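Greglin (Schistocerca gregaria, PDB 4GI3) inhibits serine proteases, most tightly subtilisin and neutrophil elastase, and also chymotrypsin, pancreatic elastase and cathepsin G, but not trypsin. Local coordinates at residues C21-C25 against K52-E56; C25-P31 against L43-E49; V32-S37 against F59-P65. One frame throughout, in Å; residues are numbered along the deposited sequence.

In the fold
The three contacts tie a small disulfide-rich domain together around helix 47-57 and a three-stranded antiparallel sheet ordered 41-44, 32-36, 61-63. Contact 1 and contact 2 share Cys25 and both use helix 47-57, their centres about 12 Å apart. Along the chain, apart from the shared Cys25, contact 2 falls between the two segments of contact 1, and contact 3 alternates with both. Its centre lies about 15 Å from that of contact 1 and 14 Å from that of contact 2, on the sheet that contact 2 enters through strand 41-44. Contacts 1 and 2 thus hold the segment facing another protein chain, whereas contact 3 pairs two of the three strands of the sheet.

Contact 1. Residues C21-C25 against K52-E56; sequences CPSIC and KCGCE. Unlike the reference sequence in segment 21-25: Cys21 (reference Leu), Cys25 (reference Ser).
Cys21 and Cys55 form the covalent part of this contact, their SG atoms 2.0 Å apart with chi3 at -71°. The bridge fastens the first modelled residue of the chain to helix 47-57. At the helix end SG stands opposite the backbone N of Cys55 (chi1 -158°), which carries it out toward the incoming segment.

The polar part centres on Lys52. Its chain leaves the helix extended and bends at chi3 (-73°), running beside the backbone of Pro22 and Ser23. NZ gives only a weak hydrogen bond to Ser23 O, at 3.2 Å, and its stronger partner is Glu49, one turn back on the helix, in a salt bridge. Before the bend, CG of Lys52 passes 3.3 Å from Pro22 O, a carbonyl buried here with no polar partner in the model. Glu56 reaches the same segment with an extended chain, OE2 lying 3.6 Å from CA of Ser23, a touch without a hydrogen bond.

Van der Waals contacts are sparse. CG of Glu56 sits 3.9 Å from CB of Cys21, the ring of Pro22 brings CD within 4.3 Å of SG of Cys55, and at the far end CE of Lys52 rests 3.6 Å from SG of Cys25.

That last sulfur is itself bridged to Cys48 on the same helix, so two disulfides bracket residues 21-25 against helix 47-57. Beyond them, Cys53 is linked to Cys76 near the C-terminus, while strand 25-26 pairs antiparallel with a strand of another protein chain.

Contact 2. Residues C25-P31 against L43-E49; sequences CPLIYAP and LFVNECE. Unlike the reference sequence in segment 25-31: Cys25 (reference Ser).
Pro31 sets its CB against the branched end of Leu43, CB of Pro31 standing 4.0 Å from CG of Leu43, while CD of Pro31 covers the centre of one face of the Tyr29 ring. Backbone joins the segments just beside this: Ala30 N donates to Val45 O at 2.9 Å. Ala30 O turns back to receive the CA-H of Asn46 and a water that also meets Glu47 N.

Asn46 is the central polar side chain. Its CG lies between the backbone N and the carbonyl carbon (chi1 58°), which places the amide between the loop carbonyls and the start of the helix. ND2 gives Ile28 O a straight bond, 2.9 Å and 167° at the hydrogen, lying in both the amide and the carbonyl plane, and adds a weak one to Pro26 O at 3.3 Å. OD1 takes Glu49 N at 3.0 Å, making Asn46 the N-cap of helix 47-57. An asparagine spacing a convex loop from the domain body through two loop carbonyls is the hallmark of Kazal-type inhibitors, and residues 25-31 are consistent with such a protease-binding loop: strand 25-26 pairs with a strand of another protein chain, to which Leu27 O also hydrogen-bonds. A leucine in place of Asn46 would probably leave the carbonyls of Pro26 and Ile28 without their amide donor and the helix start uncapped, setting the loop freer to shift.

A water between loop and helix joins Pro26 O, Asn46 ND2 and Glu49 OE1, and OE2 of Glu49 is held by Lys52. At the start of the loop, the disulfide from Cys25 to Cys48 (SG to SG 2.1 Å, chi3 -76°) pins it to the helix, with OE1 of Glu49 3.2 Å from CB of Cys25.

Contact 3. Residues V32-S37 against F59-P65; sequences VCVEDS and FVYTFVP
Thr62 O is gripped from strand 32-36 by two groups: Glu35 N donates to it at 2.9 Å, with 162° at the hydrogen, and CA of Val34 makes a CA-H...O contact with it, 3.3 Å from Val34 CA to Thr62 O. Thr62 N returns a bond to Glu35 O (3.1 Å), closing a hydrogen-bonded antiparallel pair. Val34 and Phe63 form the neighbouring non-hydrogen-bonded pair. Past it, Val64 N reaches Cys33 O at 3.2 Å, and a water links Cys33 N to Val64 O. At the other end the bond from Ser37 N to Val60 O is weak; the same N-H is also taken by Asp36 OD1.

The face carrying Val34, Tyr61 and Phe63 is largely apolar, though the Asp36 carboxylate also lies on it, beside Phe59. Val34 splits its methyls between aromatic partners: CG1 lies 3.6 Å from CD2 of Phe63 and also touches the Tyr61 ring, while CG2 points at the edge of the Phe59 ring. Phe63 turns its own edge to Val32, whose CG2 is 3.7 Å from CE2 of Phe63. With CG opposite the carbonyl carbon (chi1 -75°), the Phe63 ring is placed over toward Val32. Helix 47-57 covers this face through Val50, which meets Val32 and Tyr61. CG2 of Val64 packs on SG of Cys33 at 3.6 Å, a sulfur bridged to Cys69, and CG1 of Val64 meets the Glu35 chain, the two side chains crossing at about a right angle.

Strand 61-63 is an outer strand of the sheet, beside the central strand 32-36, and its axis makes 141° with it. The hydrogen bonds across the contact are all backbone to backbone, with no salt bridge between the two segments, and the side chains contribute chiefly apolar packing across the two strands.

Contact 1. Residues C21-C25 against K52-E56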
loop_
_atom_site.group_PDB
_atom_site.type_symbol
_atom_site.label_atom_id
_atom_site.label_comp_id
_atom_site.label_asym_id
_atom_site.label_seq_id
_atom_site.Cartn_x
_atom_site.Cartn_y
_atom_site.Cartn_z
ATOM N N CYS B 21 7.137 18.570 11.618
ATOM C CA CYS B 21 6.598 17.299 12.106
ATOM C C CYS B 21 6.073 16.408 10.973
ATOM O O CYS B 21 5.350 16.905 10.109
ATOM C CB CYS B 21 5.546 17.519 13.186
ATOM S SG CYS B 21 6.222 18.140 14.748
ATOM N N PRO B 22 6.424 15.094 10.982
ATOM C CA PRO B 22 5.989 14.183 9.901
ATOM C C PRO B 22 4.484 13.960 9.808
ATOM O O PRO B 22 3.858 13.479 10.754
ATOM C CB PRO B 22 6.727 12.882 10.221
ATOM C CG PRO B 22 7.845 13.274 11.144
ATOM C CD PRO B 22 7.280 14.385 11.952
ATOM N N SER B 23 3.922 14.288 8.640
ATOM C CA SER B 23 2.493 14.230 8.341
ATOM C C SER B 23 2.002 12.916 7.753
ATOM O O SER B 23 0.791 12.672 7.748
ATOM C CB SER B 23 2.113 15.372 7.403
ATOM O OG SER B 23 3.229 16.153 6.996
ATOM N N ILE B 24 2.915 12.079 7.242
ATOM C CA ILE B 24 2.542 10.826 6.576
ATOM C C ILE B 24 3.124 9.648 7.315
ATOM O O ILE B 24 4.287 9.699 7.724
ATOM C CB ILE B 24 2.995 10.842 5.071
ATOM C CG1 ILE B 24 2.477 12.074 4.270
ATOM C CG2 ILE B 24 2.752 9.492 4.344
ATOM C CD1 ILE B 24 0.974 12.148 3.990
ATOM N N CYS B 25 2.327 8.579 7.454
ATOM C CA CYS B 25 2.730 7.321 8.087
ATOM C C CYS B 25 2.480 6.111 7.174
ATOM O O CYS B 25 1.587 6.194 6.337
ATOM C CB CYS B 25 2.034 7.155 9.433
ATOM S SG CYS B 25 2.713 8.227 10.728
ATOM N N LYS B 52 3.132 11.080 15.566
ATOM C CA LYS B 52 2.622 12.177 14.742
ATOM C C LYS B 52 1.769 13.106 15.625
ATOM O O LYS B 52 1.985 14.318 15.613
ATOM C CB LYS B 52 1.789 11.604 13.584
ATOM C CG LYS B 52 1.261 12.664 12.602
ATOM C CD LYS B 52 0.133 12.153 11.697
ATOM C CE LYS B 52 0.596 11.197 10.631
ATOM N NZ LYS B 52 -0.542 10.628 9.853
ATOM N N CYS B 53 0.835 12.514 16.402
ATOM C CA CYS B 53 -0.064 13.189 17.337
ATOM C C CYS B 53 0.751 13.982 18.371
ATOM O O CYS B 53 0.490 15.164 18.564
ATOM C CB CYS B 53 -1.003 12.179 17.993
ATOM S SG CYS B 53 -2.327 12.914 18.995
ATOM N N GLY B 54 1.788 13.357 18.935
ATOM C CA GLY B 54 2.688 13.994 19.894
ATOM C C GLY B 54 3.441 15.197 19.353
ATOM O O GLY B 54 3.546 16.219 20.033
ATOM N N CYS B 55 3.959 15.091 18.120
ATOM C CA CYS B 55 4.730 16.133 17.435
ATOM C C CYS B 55 3.886 17.340 16.985
ATOM O O CYS B 55 4.249 18.482 17.274
ATOM C CB CYS B 55 5.491 15.531 16.256
ATOM S SG CYS B 55 6.929 16.494 15.725
ATOM N N GLU B 56 2.814 17.078 16.218
ATOM C CA GLU B 56 1.929 18.080 15.615
ATOM C C GLU B 56 1.073 18.832 16.610
ATOM O O GLU B 56 0.909 20.051 16.480
ATOM C CB GLU B 56 1.005 17.437 14.555
ATOM C CG GLU B 56 1.717 16.945 13.303
ATOM C CD GLU B 56 0.836 16.438 12.173
ATOM O OE1 GLU B 56 -0.338 16.073 12.424
ATOM O OE2 GLU B 56 1.340 16.385 11.027
#

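Contact 2. Residues C25-P31 against L43-E49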
loop_
_atom_site.group_PDB
_atom_site.type_symbol
_atom_site.label_atom_id
_atom_site.label_comp_id
_atom_site.label_asym_id
_atom_site.label_seq_id
_atom_site.Cartn_x
_atom_site.Cartn_y
_atom_site.Cartn_z
ATOM N N CYS B 25 2.327 8.579 7.454
ATOM C CA CYS B 25 2.730 7.321 8.087
ATOM C C CYS B 25 2.480 6.111 7.174
ATOM O O CYS B 25 1.587 6.194 6.337
ATOM C CB CYS B 25 2.034 7.155 9.433
ATOM S SG CYS B 25 2.713 8.227 10.728
ATOM N N PRO B 26 3.208 4.968 7.337
ATOM C CA PRO B 26 2.885 3.785 6.533
ATOM C C PRO B 26 1.551 3.213 6.996
ATOM O O PRO B 26 1.182 3.401 8.157
ATOM C CB PRO B 26 4.034 2.811 6.842
ATOM C CG PRO B 26 5.040 3.596 7.617
ATOM C CD PRO B 26 4.261 4.653 8.319
ATOM N N LEU B 27 0.835 2.502 6.118
ATOM C CA LEU B 27 -0.466 1.962 6.493
ATOM C C LEU B 27 -0.416 0.520 6.988
ATOM O O LEU B 27 -1.186 -0.345 6.577
ATOM C CB LEU B 27 -1.579 2.292 5.463
ATOM C CG LEU B 27 -2.126 3.720 5.594
ATOM C CD1 LEU B 27 -2.826 4.180 4.309
ATOM C CD2 LEU B 27 -3.094 3.821 6.804
ATOM N N ILE B 28 0.542 0.269 7.893
ATOM C CA ILE B 28 0.694 -1.021 8.551
ATOM C C ILE B 28 -0.251 -0.980 9.750
ATOM O O ILE B 28 -0.369 0.055 10.414
ATOM C CB ILE B 28 2.173 -1.260 8.968
ATOM C CG1 ILE B 28 2.312 -2.593 9.726
ATOM C CG2 ILE B 28 2.772 -0.045 9.768
ATOM C CD1 ILE B 28 3.611 -3.323 9.524
ATOM N N TYR B 29 -0.950 -2.078 9.998
ATOM C CA TYR B 29 -1.835 -2.134 11.154
ATOM C C TYR B 29 -1.079 -2.910 12.221
ATOM O O TYR B 29 -0.904 -4.121 12.112
ATOM C CB TYR B 29 -3.177 -2.804 10.787
ATOM C CG TYR B 29 -4.114 -2.973 11.962
ATOM C CD1 TYR B 29 -4.773 -1.881 12.514
ATOM C CD2 TYR B 29 -4.378 -4.236 12.494
ATOM C CE1 TYR B 29 -5.649 -2.031 13.592
ATOM C CE2 TYR B 29 -5.266 -4.400 13.558
ATOM C CZ TYR B 29 -5.902 -3.295 14.099
ATOM O OH TYR B 29 -6.776 -3.439 15.154
ATOM N N ALA B 30 -0.593 -2.196 13.234
ATOM C CA ALA B 30 0.153 -2.791 14.366
ATOM C C ALA B 30 -0.279 -1.975 15.592
ATOM O O ALA B 30 0.427 -1.050 16.001
ATOM C CB ALA B 30 1.650 -2.689 14.110
ATOM N N PRO B 31 -1.539 -2.167 16.068
ATOM C CA PRO B 31 -2.057 -1.270 17.110
ATOM C C PRO B 31 -1.305 -1.280 18.422
ATOM O O PRO B 31 -0.751 -2.308 18.825
ATOM C CB PRO B 31 -3.531 -1.646 17.230
ATOM C CG PRO B 31 -3.615 -3.003 16.724
ATOM C CD PRO B 31 -2.545 -3.178 15.690
ATOM N N LEU B 43 -6.209 3.587 21.588
ATOM C CA LEU B 43 -5.564 2.568 20.752
ATOM C C LEU B 43 -5.299 3.208 19.380
ATOM O O LEU B 43 -6.236 3.609 18.692
ATOM C CB LEU B 43 -6.432 1.299 20.628
ATOM C CG LEU B 43 -5.770 0.060 20.002
ATOM C CD1 LEU B 43 -4.801 -0.611 20.965
ATOM C CD2 LEU B 43 -6.809 -0.959 19.571
ATOM N N PHE B 44 -4.026 3.405 19.035
ATOM C CA PHE B 44 -3.650 4.004 17.758
ATOM C C PHE B 44 -3.339 2.883 16.765
ATOM O O PHE B 44 -2.946 1.801 17.180
ATOM C CB PHE B 44 -2.440 4.935 17.931
ATOM C CG PHE B 44 -2.739 6.323 18.441
ATOM C CD1 PHE B 44 -2.925 6.559 19.801
ATOM C CD2 PHE B 44 -2.818 7.401 17.568
ATOM C CE1 PHE B 44 -3.190 7.848 20.275
ATOM C CE2 PHE B 44 -3.066 8.692 18.045
ATOM C CZ PHE B 44 -3.241 8.907 19.399
ATOM N N VAL B 45 -3.540 3.122 15.452
ATOM C CA VAL B 45 -3.296 2.089 14.438
ATOM C C VAL B 45 -1.846 1.552 14.401
ATOM O O VAL B 45 -1.643 0.398 14.049
ATOM C CB VAL B 45 -3.834 2.478 13.043
ATOM C CG1 VAL B 45 -5.362 2.560 13.067
ATOM C CG2 VAL B 45 -3.244 3.796 12.587
ATOM N N ASN B 46 -0.875 2.384 14.800
ATOM C CA ASN B 46 0.548 2.049 14.897
ATOM C C ASN B 46 1.316 3.127 15.654
ATOM O O ASN B 46 0.787 4.227 15.871
ATOM C CB ASN B 46 1.179 1.796 13.502
ATOM C CG ASN B 46 1.076 2.938 12.542
ATOM O OD1 ASN B 46 1.400 4.089 12.853
ATOM N ND2 ASN B 46 0.657 2.629 11.319
ATOM N N GLU B 47 2.604 2.835 15.997
ATOM C CA GLU B 47 3.483 3.772 16.692
ATOM C C GLU B 47 3.693 5.047 15.904
ATOM O O GLU B 47 3.757 6.096 16.518
ATOM C CB GLU B 47 4.845 3.146 16.971
ATOM C CG GLU B 47 4.944 2.274 18.202
ATOM C CD GLU B 47 6.377 1.843 18.464
ATOM O OE1 GLU B 47 7.269 2.724 18.492
ATOM O OE2 GLU B 47 6.617 0.621 18.595
ATOM N N CYS B 48 3.801 4.984 14.544
ATOM C CA CYS B 48 3.980 6.198 13.745
ATOM C C CYS B 48 2.881 7.226 14.009
ATOM O O CYS B 48 3.182 8.407 14.142
ATOM C CB CYS B 48 4.100 5.891 12.252
ATOM S SG CYS B 48 4.505 7.340 11.236
ATOM N N GLU B 49 1.621 6.779 14.069
ATOM C CA GLU B 49 0.471 7.666 14.311
ATOM C C GLU B 49 0.510 8.312 15.706
ATOM O O GLU B 49 0.188 9.497 15.827
ATOM C CB GLU B 49 -0.860 6.961 14.055
ATOM C CG GLU B 49 -1.144 6.680 12.573
ATOM C CD GLU B 49 -1.256 7.835 11.586
ATOM O OE1 GLU B 49 -1.041 7.585 10.378
ATOM O OE2 GLU B 49 -1.572 8.974 12.000
HETATM O O HOH W 1 -0.968 4.755 9.604
HETATM O O HOH W 2 2.978 -0.133 15.837
#

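Contact 3. Residues V32-S37 against F59-P65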
loop_
_atom_site.group_PDB
_atom_site.type_symbol
_atom_site.label_atom_id
_atom_site.label_comp_id
_atom_site.label_asym_id
_atom_site.label_seq_id
_atom_site.Cartn_x
_atom_site.Cartn_y
_atom_site.Cartn_z
ATOM N N VAL B 32 -1.268 -0.102 19.039
ATOM C CA VAL B 32 -0.567 0.174 20.291
ATOM C C VAL B 32 -1.452 1.008 21.217
ATOM O O VAL B 32 -2.106 1.968 20.790
ATOM C CB VAL B 32 0.791 0.863 20.011
ATOM C CG1 VAL B 32 1.741 -0.079 19.273
ATOM C CG2 VAL B 32 0.618 2.160 19.228
ATOM N N CYS B 33 -1.429 0.658 22.494
ATOM C CA CYS B 33 -2.226 1.335 23.506
ATOM C C CYS B 33 -1.393 2.371 24.254
ATOM O O CYS B 33 -0.272 2.064 24.673
ATOM C CB CYS B 33 -2.823 0.300 24.451
ATOM S SG CYS B 33 -3.947 0.991 25.685
ATOM N N VAL B 34 -1.914 3.609 24.373
ATOM C CA VAL B 34 -1.248 4.712 25.074
ATOM C C VAL B 34 -2.172 5.316 26.131
ATOM O O VAL B 34 -3.404 5.238 26.006
ATOM C CB VAL B 34 -0.641 5.830 24.170
ATOM C CG1 VAL B 34 0.383 5.281 23.178
ATOM C CG2 VAL B 34 -1.718 6.652 23.461
ATOM N N GLU B 35 -1.564 5.941 27.151
ATOM C CA GLU B 35 -2.268 6.668 28.200
ATOM C C GLU B 35 -1.873 8.112 28.051
ATOM O O GLU B 35 -0.688 8.423 28.028
ATOM C CB GLU B 35 -1.924 6.145 29.600
ATOM C CG GLU B 35 -2.800 6.765 30.684
ATOM C CD GLU B 35 -2.576 6.289 32.109
ATOM O OE1 GLU B 35 -1.846 5.291 32.313
ATOM O OE2 GLU B 35 -3.153 6.915 33.026
ATOM N N ASP B 36 -2.878 8.983 27.910
ATOM C CA ASP B 36 -2.738 10.420 27.760
ATOM C C ASP B 36 -2.483 11.063 29.152
ATOM O O ASP B 36 -2.596 10.385 30.185
ATOM C CB ASP B 36 -4.042 10.969 27.109
ATOM C CG ASP B 36 -4.101 12.452 26.739
ATOM O OD1 ASP B 36 -3.036 13.129 26.783
ATOM O OD2 ASP B 36 -5.204 12.932 26.378
ATOM N N SER B 37 -2.130 12.363 29.154
ATOM C CA SER B 37 -1.899 13.198 30.333
ATOM C C SER B 37 -3.184 13.310 31.191
ATOM O O SER B 37 -3.097 13.436 32.412
ATOM C CB SER B 37 -1.431 14.583 29.899
ATOM O OG SER B 37 -1.367 15.489 30.990
ATOM N N PHE B 59 0.783 16.491 22.036
ATOM C CA PHE B 59 0.115 15.419 22.787
ATOM C C PHE B 59 1.137 14.625 23.622
ATOM O O PHE B 59 2.208 14.275 23.116
ATOM C CB PHE B 59 -0.642 14.516 21.794
ATOM C CG PHE B 59 -1.212 13.194 22.263
ATOM C CD1 PHE B 59 -2.438 13.138 22.916
ATOM C CD2 PHE B 59 -0.589 11.995 21.933
ATOM C CE1 PHE B 59 -3.003 11.905 23.279
ATOM C CE2 PHE B 59 -1.145 10.767 22.310
ATOM C CZ PHE B 59 -2.347 10.729 22.979
ATOM N N VAL B 60 0.792 14.368 24.912
ATOM C CA VAL B 60 1.623 13.688 25.925
ATOM C C VAL B 60 1.088 12.278 26.217
ATOM O O VAL B 60 -0.063 12.106 26.644
ATOM C CB VAL B 60 1.727 14.543 27.217
ATOM C CG1 VAL B 60 2.716 13.927 28.210
ATOM C CG2 VAL B 60 2.113 15.987 26.892
ATOM N N TYR B 61 1.931 11.253 25.995
ATOM C CA TYR B 61 1.488 9.876 26.179
ATOM C C TYR B 61 2.589 8.959 26.762
ATOM O O TYR B 61 3.768 9.292 26.766
ATOM C CB TYR B 61 1.013 9.311 24.812
ATOM C CG TYR B 61 2.161 9.139 23.838
ATOM C CD1 TYR B 61 2.926 7.971 23.830
ATOM C CD2 TYR B 61 2.578 10.195 23.027
ATOM C CE1 TYR B 61 4.046 7.844 23.009
ATOM C CE2 TYR B 61 3.702 10.080 22.209
ATOM C CZ TYR B 61 4.422 8.896 22.191
ATOM O OH TYR B 61 5.526 8.768 21.387
ATOM N N THR B 62 2.180 7.789 27.172
ATOM C CA THR B 62 3.042 6.709 27.620
ATOM C C THR B 62 2.428 5.416 27.146
ATOM O O THR B 62 1.207 5.256 27.251
ATOM C CB THR B 62 3.312 6.765 29.162
ATOM O OG1 THR B 62 4.217 5.721 29.492
ATOM C CG2 THR B 62 2.040 6.585 30.005
ATOM N N PHE B 63 3.256 4.483 26.627
ATOM C CA PHE B 63 2.755 3.166 26.233
ATOM C C PHE B 63 2.394 2.382 27.487
ATOM O O PHE B 63 3.056 2.508 28.522
ATOM C CB PHE B 63 3.792 2.368 25.421
ATOM C CG PHE B 63 3.948 2.860 24.005
ATOM C CD1 PHE B 63 5.125 3.459 23.588
ATOM C CD2 PHE B 63 2.924 2.695 23.076
ATOM C CE1 PHE B 63 5.272 3.920 22.275
ATOM C CE2 PHE B 63 3.065 3.175 21.769
ATOM C CZ PHE B 63 4.229 3.812 21.388
ATOM N N VAL B 64 1.329 1.596 27.387
ATOM C CA VAL B 64 0.779 0.750 28.449
ATOM C C VAL B 64 0.347 -0.584 27.816
ATOM O O VAL B 64 0.190 -0.616 26.584
ATOM C CB VAL B 64 -0.408 1.465 29.187
ATOM C CG1 VAL B 64 0.034 2.758 29.869
ATOM C CG2 VAL B 64 -1.600 1.721 28.261
ATOM N N PRO B 65 0.141 -1.693 28.585
ATOM C CA PRO B 65 -0.324 -2.938 27.953
ATOM C C PRO B 65 -1.670 -2.735 27.239
ATOM O O PRO B 65 -2.473 -1.877 27.631
ATOM C CB PRO B 65 -0.447 -3.917 29.135
ATOM C CG PRO B 65 0.442 -3.351 30.195
ATOM C CD PRO B 65 0.294 -1.869 30.049
HETATM O O HOH W 3 1.033 -0.452 23.939
#